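Local coordinates for protein CaaX farnesyltransferase beta subunit Ram1 (Aspergillus fumigatus, PDB 4L9P) that probably transfers a farnesyl group from farnesyl diphosphate to a cysteine near the C-terminus of target proteins, as the zinc-dependent, peptide-binding half of an alpha/beta heterodimer, at residues E174-T179 with L208-V213; Y134-D139 with Y156-G161. All blocks are in the same frame, centred on the assembly; numbering follows the deposited sequence. Where two conformers were deposited one is given.

Contact 1 of 2, residues E174-T179 with L208-V213; sequences ERVIST and LSIAMV
Val-176 carries the 174-179 side of this contact almost alone: both of its methyl groups meet Val-213 on the neighbouring helix, and CG1 alone also meets Ile-210. The two valines meet tip to tip: Val-176 CG2 lies 3.7 Å from Val-213 CG1, while Val-176 CG1 comes within 4.1 Å of Val-213 CG2. With CG1 set anti to its backbone nitrogen (chi1 163°), Val-176 places this methyl between Val-213 and Ile-210, whose CG1 is 4.0 Å from Val-176 CG1, the isoleucine passing at a slant rather than head-on; CG2 faces Val-213. The helices come close here, their nearest CA atoms, those of Val-176 and Ile-210, being 7.0 Å apart. All three side chains are buried; Ile-210 packs further onto Phe-219 and Leu-221 of helix 216-221, and Val-176 onto Leu-44 of the alpha subunit Ram2.

The solvent side is confined to Glu-174, which is exposed. Arg-175 and Thr-179 instead form a well-bonded polar surface facing Ram2, the guanidinium of Arg-175 bonding to carbonyl oxygens of Met-42 and Pro-43 of that subunit. Thr-179 OG1 folds back on its own helix and donates to Arg-175 O at 2.8 Å, tilted 29° from the carbonyl plane; Thr-179 N reaches the same oxygen at 3.0 Å from the opposite face. That oxygen is therefore gripped twice, and the hydroxyl in turn accepts a hydrogen bond from Leu-44 N of Ram2.

Helices 173-183 and 200-213 both belong to the alpha-alpha toroid of prenyltransferase beta subunits, and their contact is plain packing away from the zinc and isoprenoid sites. Branched aliphatic groups join the helices by dispersion and exclusion of water, whereas directional polar bonds add to the packing that ties helix 173-183 to the alpha subunit.

Contact 2 of 2, residues Y134-D139 with Y156-G161; sequences YDSLED and YWALAG
A small, mainly apolar packing contact joins the turn after helix 126-135 to the flank of helix 151-164 within the alpha-alpha toroid, with Ser-136 and Leu-137 closing over the methyl group of Ala-158. Leu-137 covers that methyl with its branch point as well as its ends: CG lies 3.5 Å from Ala-158 CB, and CD2 follows at 3.6 Å. Ser-136 approaches from beside it, its OG 3.4 Å from Ala-158 CB. The chi1 of 79° places this hydroxyl between the backbone nitrogen and the carbonyl carbon of Ser-136, where it bonds to Leu-133 O, three residues earlier in the chain. A type I beta turn from Asp-135 to Glu-138, closed by Glu-138 N to Asp-135 O at 3.1 Å, presents both residues to the helix.

Outside this pair, Leu-137 also packs on Phe-172 and Leu-162 of its own chain and on Leu-44 of the alpha subunit Ram2, while Asp-139 hydrogen-bonds to Thr-46 and Ser-48 of that subunit. The small alanine permits close approach of turn and helix, and the chemistry implies mainly apolar packing in which the buried serine hydroxyl, satisfied locally, also lies against the methyl.

Overall arrangement
Contacts 1 and 2 lie in series along the chain, on the same side of its centre, their centres 12 Å apart. The segments also touch directly: Arg-175 NH1 and Glu-138 OE2 form a 2.9 Å salt bridge, and Tyr-156 packs against helix 200-213, its CD1 3.4 Å from Met-212 CE. Helix 151-164 thus backs onto the turn of contact 2 and onto helix 200-213 of contact 1. Contact 2 is nearer the active site: the side chain of Ser-136 is about 11 Å from that of the zinc ligand His-433, and Trp-157 meets Trp-153 and Tyr-432 of the isoprenoid-analogue pocket. Both contacts border the alpha subunit.

Contact 1 of 2, residues E174-T179 with L208-V213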
ATOM      1  N   GLU B 174      10.803  27.211   9.434  1.00 15.38           N
ATOM      2  CA  GLU B 174      10.824  28.220   8.386  1.00 17.34           C
ATOM      3  C   GLU B 174      11.026  27.660   6.996  1.00 15.78           C
ATOM      4  O   GLU B 174      10.392  28.125   6.026  1.00 15.31           O
ATOM      5  CB  GLU B 174      11.883  29.292   8.691  1.00 21.48           C
ATOM      6  CG  GLU B 174      11.471  30.134   9.864  1.00 28.12           C
ATOM      7  CD  GLU B 174      12.418  31.335  10.145  1.00 35.76           C
ATOM      8  OE1 GLU B 174      13.372  31.634   9.347  1.00 37.77           O
ATOM      9  OE2 GLU B 174      12.201  31.975  11.208  1.00 39.67           O
ATOM     10  N   ARG B 175      11.911  26.674   6.864  1.00 14.11           N
ATOM     11  CA  ARG B 175      12.156  26.109   5.539  1.00 14.14           C
ATOM     12  C   ARG B 175      10.962  25.277   5.082  1.00 13.39           C
ATOM     13  O   ARG B 175      10.686  25.232   3.898  1.00 14.34           O
ATOM     14  CB  ARG B 175      13.413  25.278   5.546  1.00 14.73           C
ATOM     15  CG  ARG B 175      14.633  26.135   5.848  1.00 15.57           C
ATOM     16  CD  ARG B 175      15.908  25.319   5.748  1.00 17.23           C
ATOM     17  NE  ARG B 175      16.178  25.014   4.345  1.00 18.07           N
ATOM     18  CZ  ARG B 175      17.128  24.166   3.932  1.00 20.10           C
ATOM     19  NH1 ARG B 175      17.892  23.518   4.822  1.00 21.10           N
ATOM     20  NH2 ARG B 175      17.282  23.925   2.628  1.00 19.62           N
ATOM     21  N   VAL B 176      10.262  24.610   6.002  1.00 13.07           N
ATOM     22  CA  VAL B 176       9.019  23.911   5.612  1.00 12.50           C
ATOM     23  C   VAL B 176       7.961  24.917   5.105  1.00 13.67           C
ATOM     24  O   VAL B 176       7.291  24.692   4.079  1.00 14.78           O
ATOM     25  CB  VAL B 176       8.487  23.088   6.790  1.00 11.99           C
ATOM     26  CG1 VAL B 176       7.004  22.699   6.586  1.00 13.20           C
ATOM     27  CG2 VAL B 176       9.353  21.856   6.981  1.00 11.91           C
ATOM     28  N   ILE B 177       7.827  26.030   5.824  1.00 14.94           N
ATOM     29  CA  ILE B 177       6.887  27.079   5.400  1.00 16.22           C
ATOM     30  C   ILE B 177       7.216  27.599   4.000  1.00 18.25           C
ATOM     31  O   ILE B 177       6.328  27.737   3.157  1.00 19.29           O
ATOM     32  CB  ILE B 177       6.812  28.230   6.448  1.00 16.22           C
ATOM     33  CG1 ILE B 177       6.197  27.708   7.745  1.00 18.33           C
ATOM     34  CG2 ILE B 177       5.997  29.409   5.918  1.00 15.87           C
ATOM     35  CD1 ILE B 177       6.418  28.607   8.934  1.00 19.60           C
ATOM     36  N   SER B 178       8.487  27.897   3.764  1.00 19.03           N
ATOM     37  CA  SER B 178       8.969  28.366   2.460  1.00 20.17           C
ATOM     38  C   SER B 178       8.560  27.340   1.385  1.00 19.94           C
ATOM     39  O   SER B 178       7.987  27.700   0.351  1.00 21.99           O
ATOM     40  CB  SER B 178      10.487  28.461   2.500  1.00 23.54           C
ATOM     41  OG  SER B 178      10.975  28.876   1.250  1.00 28.08           O
ATOM     42  N   THR B 179       8.863  26.063   1.653  1.00 16.34           N
ATOM     43  CA  THR B 179       8.642  25.032   0.676  1.00 15.06           C
ATOM     44  C   THR B 179       7.162  24.889   0.346  1.00 16.30           C
ATOM     45  O   THR B 179       6.794  24.789  -0.812  1.00 18.69           O
ATOM     46  CB  THR B 179       9.146  23.646   1.219  1.00 13.56           C
ATOM     47  OG1 THR B 179      10.538  23.754   1.555  1.00 14.25           O
ATOM     48  CG2 THR B 179       8.966  22.544   0.181  1.00 14.89           C
ATOM     49  N   LEU B 208       1.624  16.327   7.099  1.00  6.38           N
ATOM     50  CA  LEU B 208       2.388  15.575   8.100  1.00  6.70           C
ATOM     51  C   LEU B 208       3.709  16.291   8.400  1.00  6.71           C
ATOM     52  O   LEU B 208       4.171  16.302   9.568  1.00  7.48           O
ATOM     53  CB  LEU B 208       2.688  14.158   7.571  1.00  7.09           C
ATOM     54  CG  LEU B 208       1.467  13.228   7.539  1.00  7.35           C
ATOM     55  CD1 LEU B 208       1.893  11.804   7.238  1.00  6.60           C
ATOM     56  CD2 LEU B 208       0.554  13.272   8.749  1.00  8.42           C
ATOM     57  N   SER B 209       4.318  16.886   7.368  1.00  6.96           N
ATOM     58  CA  SER B 209       5.546  17.666   7.615  1.00  6.97           C
ATOM     59  C   SER B 209       5.289  18.853   8.520  1.00  7.26           C
ATOM     60  O   SER B 209       6.082  19.171   9.421  1.00  9.19           O
ATOM     61  CB  SER B 209       6.148  18.147   6.287  1.00  7.54           C
ATOM     62  OG  SER B 209       6.579  17.049   5.460  1.00  8.07           O
ATOM     63  N   ILE B 210       4.206  19.590   8.233  1.00  7.33           N
ATOM     64  CA  ILE B 210       3.824  20.721   9.058  1.00  8.87           C
ATOM     65  C   ILE B 210       3.537  20.276  10.479  1.00  9.64           C
ATOM     66  O   ILE B 210       3.931  20.979  11.430  1.00  9.69           O
ATOM     67  CB  ILE B 210       2.597  21.419   8.380  1.00  9.65           C
ATOM     68  CG1 ILE B 210       3.099  22.199   7.154  1.00  9.73           C
ATOM     69  CG2 ILE B 210       1.851  22.320   9.369  1.00 10.50           C
ATOM     70  CD1 ILE B 210       1.957  22.643   6.231  1.00 10.71           C
ATOM     71  N   ALA B 211       2.873  19.123  10.640  1.00  9.10           N
ATOM     72  CA  ALA B 211       2.600  18.614  11.975  1.00  8.01           C
ATOM     73  C   ALA B 211       3.903  18.338  12.726  1.00  8.49           C
ATOM     74  O   ALA B 211       4.031  18.623  13.920  1.00  9.48           O
ATOM     75  CB  ALA B 211       1.720  17.341  11.916  1.00  7.98           C
ATOM     76  N   MET B 212       4.872  17.761  12.037  1.00  8.49           N
ATOM     77  CA  MET B 212       6.134  17.390  12.725  1.00  8.25           C
ATOM     78  C   MET B 212       6.903  18.642  13.143  1.00  9.71           C
ATOM     79  O   MET B 212       7.424  18.706  14.271  1.00 11.09           O
ATOM     80  CB  MET B 212       7.038  16.458  11.856  1.00  8.37           C
ATOM     81  CG  MET B 212       6.542  15.073  11.859  1.00  9.01           C
ATOM     82  SD  MET B 212       7.619  13.935  10.949  1.00  8.97           S
ATOM     83  CE  MET B 212       7.071  14.307   9.230  1.00  8.99           C
ATOM     84  N   VAL B 213       6.980  19.668  12.300  1.00  9.83           N
ATOM     85  CA  VAL B 213       7.728  20.859  12.732  1.00 11.28           C
ATOM     86  C   VAL B 213       6.947  21.685  13.718  1.00 12.29           C
ATOM     87  O   VAL B 213       7.543  22.356  14.589  1.00 13.85           O
ATOM     88  CB  VAL B 213       8.276  21.739  11.521  1.00 11.49           C
ATOM     89  CG1 VAL B 213       9.180  20.922  10.588  1.00 11.86           C
ATOM     90  CG2 VAL B 213       7.140  22.409  10.707  1.00 11.50           C
TER

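Contact 2 of 2, residues Y134-D139 with Y156-G161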
ATOM      1  N   TYR B 134      19.655  14.170   6.784  1.00  9.01           N
ATOM      2  CA  TYR B 134      19.919  15.595   6.634  1.00 10.27           C
ATOM      3  C   TYR B 134      20.372  15.920   5.212  1.00 11.13           C
ATOM      4  O   TYR B 134      19.924  16.903   4.592  1.00 12.50           O
ATOM      5  CB  TYR B 134      20.972  16.088   7.655  1.00  9.64           C
ATOM      6  CG  TYR B 134      20.401  16.297   9.050  1.00 10.60           C
ATOM      7  CD1 TYR B 134      19.423  17.276   9.282  1.00 11.98           C
ATOM      8  CD2 TYR B 134      20.838  15.546  10.142  1.00 11.21           C
ATOM      9  CE1 TYR B 134      18.921  17.502  10.548  1.00 12.08           C
ATOM     10  CE2 TYR B 134      20.304  15.753  11.440  1.00 11.50           C
ATOM     11  CZ  TYR B 134      19.341  16.706  11.617  1.00 12.33           C
ATOM     12  OH  TYR B 134      18.771  16.962  12.869  1.00 13.68           O
ATOM     13  N   ASP B 135      21.263  15.117   4.659  1.00 11.10           N
ATOM     14  CA  ASP B 135      21.720  15.403   3.283  0.65 12.30           C
ATOM     15  C   ASP B 135      20.557  15.323   2.297  1.00 12.34           C
ATOM     16  O   ASP B 135      20.555  16.025   1.288  1.00 14.27           O
ATOM     17  CB  ASP B 135      22.797  14.416   2.809  0.65 14.56           C
ATOM     18  CG  ASP B 135      24.127  14.616   3.495  0.65 17.82           C
ATOM     19  OD1 ASP B 135      24.303  15.648   4.171  0.65 18.63           O
ATOM     20  OD2 ASP B 135      25.026  13.758   3.323  0.65 19.60           O
ATOM     21  N   SER B 136      19.545  14.499   2.590  1.00 10.25           N
ATOM     22  CA  SER B 136      18.481  14.240   1.616  1.00  9.71           C
ATOM     23  C   SER B 136      17.557  15.432   1.512  1.00 11.05           C
ATOM     24  O   SER B 136      16.729  15.500   0.604  1.00 11.61           O
ATOM     25  CB  SER B 136      17.680  12.979   1.999  1.00  9.78           C
ATOM     26  OG  SER B 136      16.742  13.272   3.028  1.00  9.83           O
ATOM     27  N   LEU B 137      17.694  16.382   2.432  1.00 10.61           N
ATOM     28  CA  LEU B 137      16.859  17.588   2.401  1.00 13.12           C
ATOM     29  C   LEU B 137      17.487  18.710   1.606  1.00 15.47           C
ATOM     30  O   LEU B 137      16.911  19.801   1.524  1.00 17.12           O
ATOM     31  CB  LEU B 137      16.593  18.117   3.832  1.00 13.72           C
ATOM     32  CG  LEU B 137      15.536  17.272   4.549  1.00 14.14           C
ATOM     33  CD1 LEU B 137      15.602  17.495   6.089  1.00 14.51           C
ATOM     34  CD2 LEU B 137      14.117  17.484   3.941  1.00 15.01           C
ATOM     35  N   GLU B 138      18.686  18.503   1.097  1.00 15.97           N
ATOM     36  CA  GLU B 138      19.336  19.590   0.365  1.00 17.86           C
ATOM     37  C   GLU B 138      19.143  19.465  -1.167  1.00 18.28           C
ATOM     38  O   GLU B 138      18.221  18.808  -1.581  1.00 19.77           O
ATOM     39  CB  GLU B 138      20.750  19.727   0.846  1.00 20.08           C
ATOM     40  CG  GLU B 138      20.815  20.035   2.406  1.00 21.74           C
ATOM     41  CD  GLU B 138      20.027  21.296   2.910  1.00 23.58           C
ATOM     42  OE1 GLU B 138      19.752  22.234   2.134  1.00 24.43           O
ATOM     43  OE2 GLU B 138      19.723  21.379   4.127  1.00 24.02           O
ATOM     44  N   ASP B 139      19.948  20.092  -2.012  1.00 17.00           N
ATOM     45  CA  ASP B 139      19.619  20.156  -3.443  1.00 16.97           C
ATOM     46  C   ASP B 139      20.066  18.903  -4.203  1.00 15.63           C
ATOM     47  O   ASP B 139      21.145  18.333  -3.903  1.00 16.76           O
ATOM     48  CB  ASP B 139      20.323  21.381  -4.051  1.00 19.00           C
ATOM     49  CG  ASP B 139      19.916  21.653  -5.494  1.00 20.66           C
ATOM     50  OD1 ASP B 139      18.757  22.022  -5.758  1.00 20.68           O
ATOM     51  OD2 ASP B 139      20.798  21.596  -6.373  1.00 22.29           O
ATOM     52  N   TYR B 156       8.750  15.043   3.782  1.00  6.18           N
ATOM     53  CA  TYR B 156       8.137  14.189   4.781  1.00  5.37           C
ATOM     54  C   TYR B 156       9.043  13.016   5.164  1.00  5.22           C
ATOM     55  O   TYR B 156       9.202  12.743   6.356  1.00  5.93           O
ATOM     56  CB  TYR B 156       6.775  13.681   4.279  1.00  5.37           C
ATOM     57  CG  TYR B 156       6.276  12.550   5.153  1.00  4.39           C
ATOM     58  CD1 TYR B 156       5.781  12.766   6.491  1.00  4.76           C
ATOM     59  CD2 TYR B 156       6.331  11.237   4.665  1.00  4.72           C
ATOM     60  CE1 TYR B 156       5.407  11.644   7.299  1.00  5.61           C
ATOM     61  CE2 TYR B 156       5.960  10.132   5.472  1.00  4.61           C
ATOM     62  CZ  TYR B 156       5.472  10.363   6.767  1.00  4.49           C
ATOM     63  OH  TYR B 156       5.098   9.298   7.530  1.00  6.04           O
ATOM     64  N   TRP B 157       9.559  12.275   4.183  1.00  5.31           N
ATOM     65  CA  TRP B 157      10.342  11.061   4.521  1.00  4.77           C
ATOM     66  C   TRP B 157      11.545  11.433   5.363  1.00  5.22           C
ATOM     67  O   TRP B 157      11.922  10.715   6.329  1.00  6.88           O
ATOM     68  CB  TRP B 157      10.868  10.365   3.232  1.00  5.17           C
ATOM     69  CG  TRP B 157       9.727   9.802   2.403  1.00  5.48           C
ATOM     70  CD1 TRP B 157       8.585   9.201   2.869  1.00  6.36           C
ATOM     71  CD2 TRP B 157       9.673   9.725   0.982  1.00  6.35           C
ATOM     72  NE1 TRP B 157       7.792   8.825   1.798  1.00  7.64           N
ATOM     73  CE2 TRP B 157       8.441   9.133   0.638  1.00  7.65           C
ATOM     74  CE3 TRP B 157      10.552  10.146  -0.047  1.00  8.61           C
ATOM     75  CZ2 TRP B 157       8.052   8.940  -0.701  1.00  9.08           C
ATOM     76  CZ3 TRP B 157      10.163   9.945  -1.391  1.00  9.68           C
ATOM     77  CH2 TRP B 157       8.922   9.348  -1.678  1.00  9.75           C
ATOM     78  N   ALA B 158      12.215  12.537   5.017  1.00  5.45           N
ATOM     79  CA  ALA B 158      13.418  12.953   5.783  1.00  6.26           C
ATOM     80  C   ALA B 158      13.004  13.426   7.183  1.00  6.63           C
ATOM     81  O   ALA B 158      13.649  13.033   8.171  1.00  7.08           O
ATOM     82  CB  ALA B 158      14.162  14.043   5.021  1.00  8.33           C
ATOM     83  N   LEU B 159      11.964  14.269   7.308  1.00  6.92           N
ATOM     84  CA  LEU B 159      11.588  14.713   8.668  1.00  6.69           C
ATOM     85  C   LEU B 159      11.137  13.525   9.523  1.00  6.52           C
ATOM     86  O   LEU B 159      11.466  13.480  10.717  1.00  7.55           O
ATOM     87  CB  LEU B 159      10.462  15.744   8.596  1.00  7.77           C
ATOM     88  CG  LEU B 159      10.869  17.077   7.981  1.00  8.92           C
ATOM     89  CD1 LEU B 159       9.605  17.937   7.790  1.00  9.91           C
ATOM     90  CD2 LEU B 159      11.933  17.790   8.902  1.00 11.18           C
ATOM     91  N   ALA B 160      10.356  12.628   8.956  1.00  5.91           N
ATOM     92  CA  ALA B 160       9.904  11.462   9.701  1.00  5.33           C
ATOM     93  C   ALA B 160      11.100  10.618  10.170  1.00  5.63           C
ATOM     94  O   ALA B 160      11.151  10.234  11.353  1.00  5.79           O
ATOM     95  CB  ALA B 160       8.982  10.585   8.812  1.00  5.46           C
ATOM     96  N   GLY B 161      12.085  10.345   9.301  1.00  5.42           N
ATOM     97  CA  GLY B 161      13.271   9.594   9.743  1.00  6.38           C
ATOM     98  C   GLY B 161      14.048  10.309  10.840  1.00  5.88           C
ATOM     99  O   GLY B 161      14.472   9.678  11.797  1.00  6.52           O
TER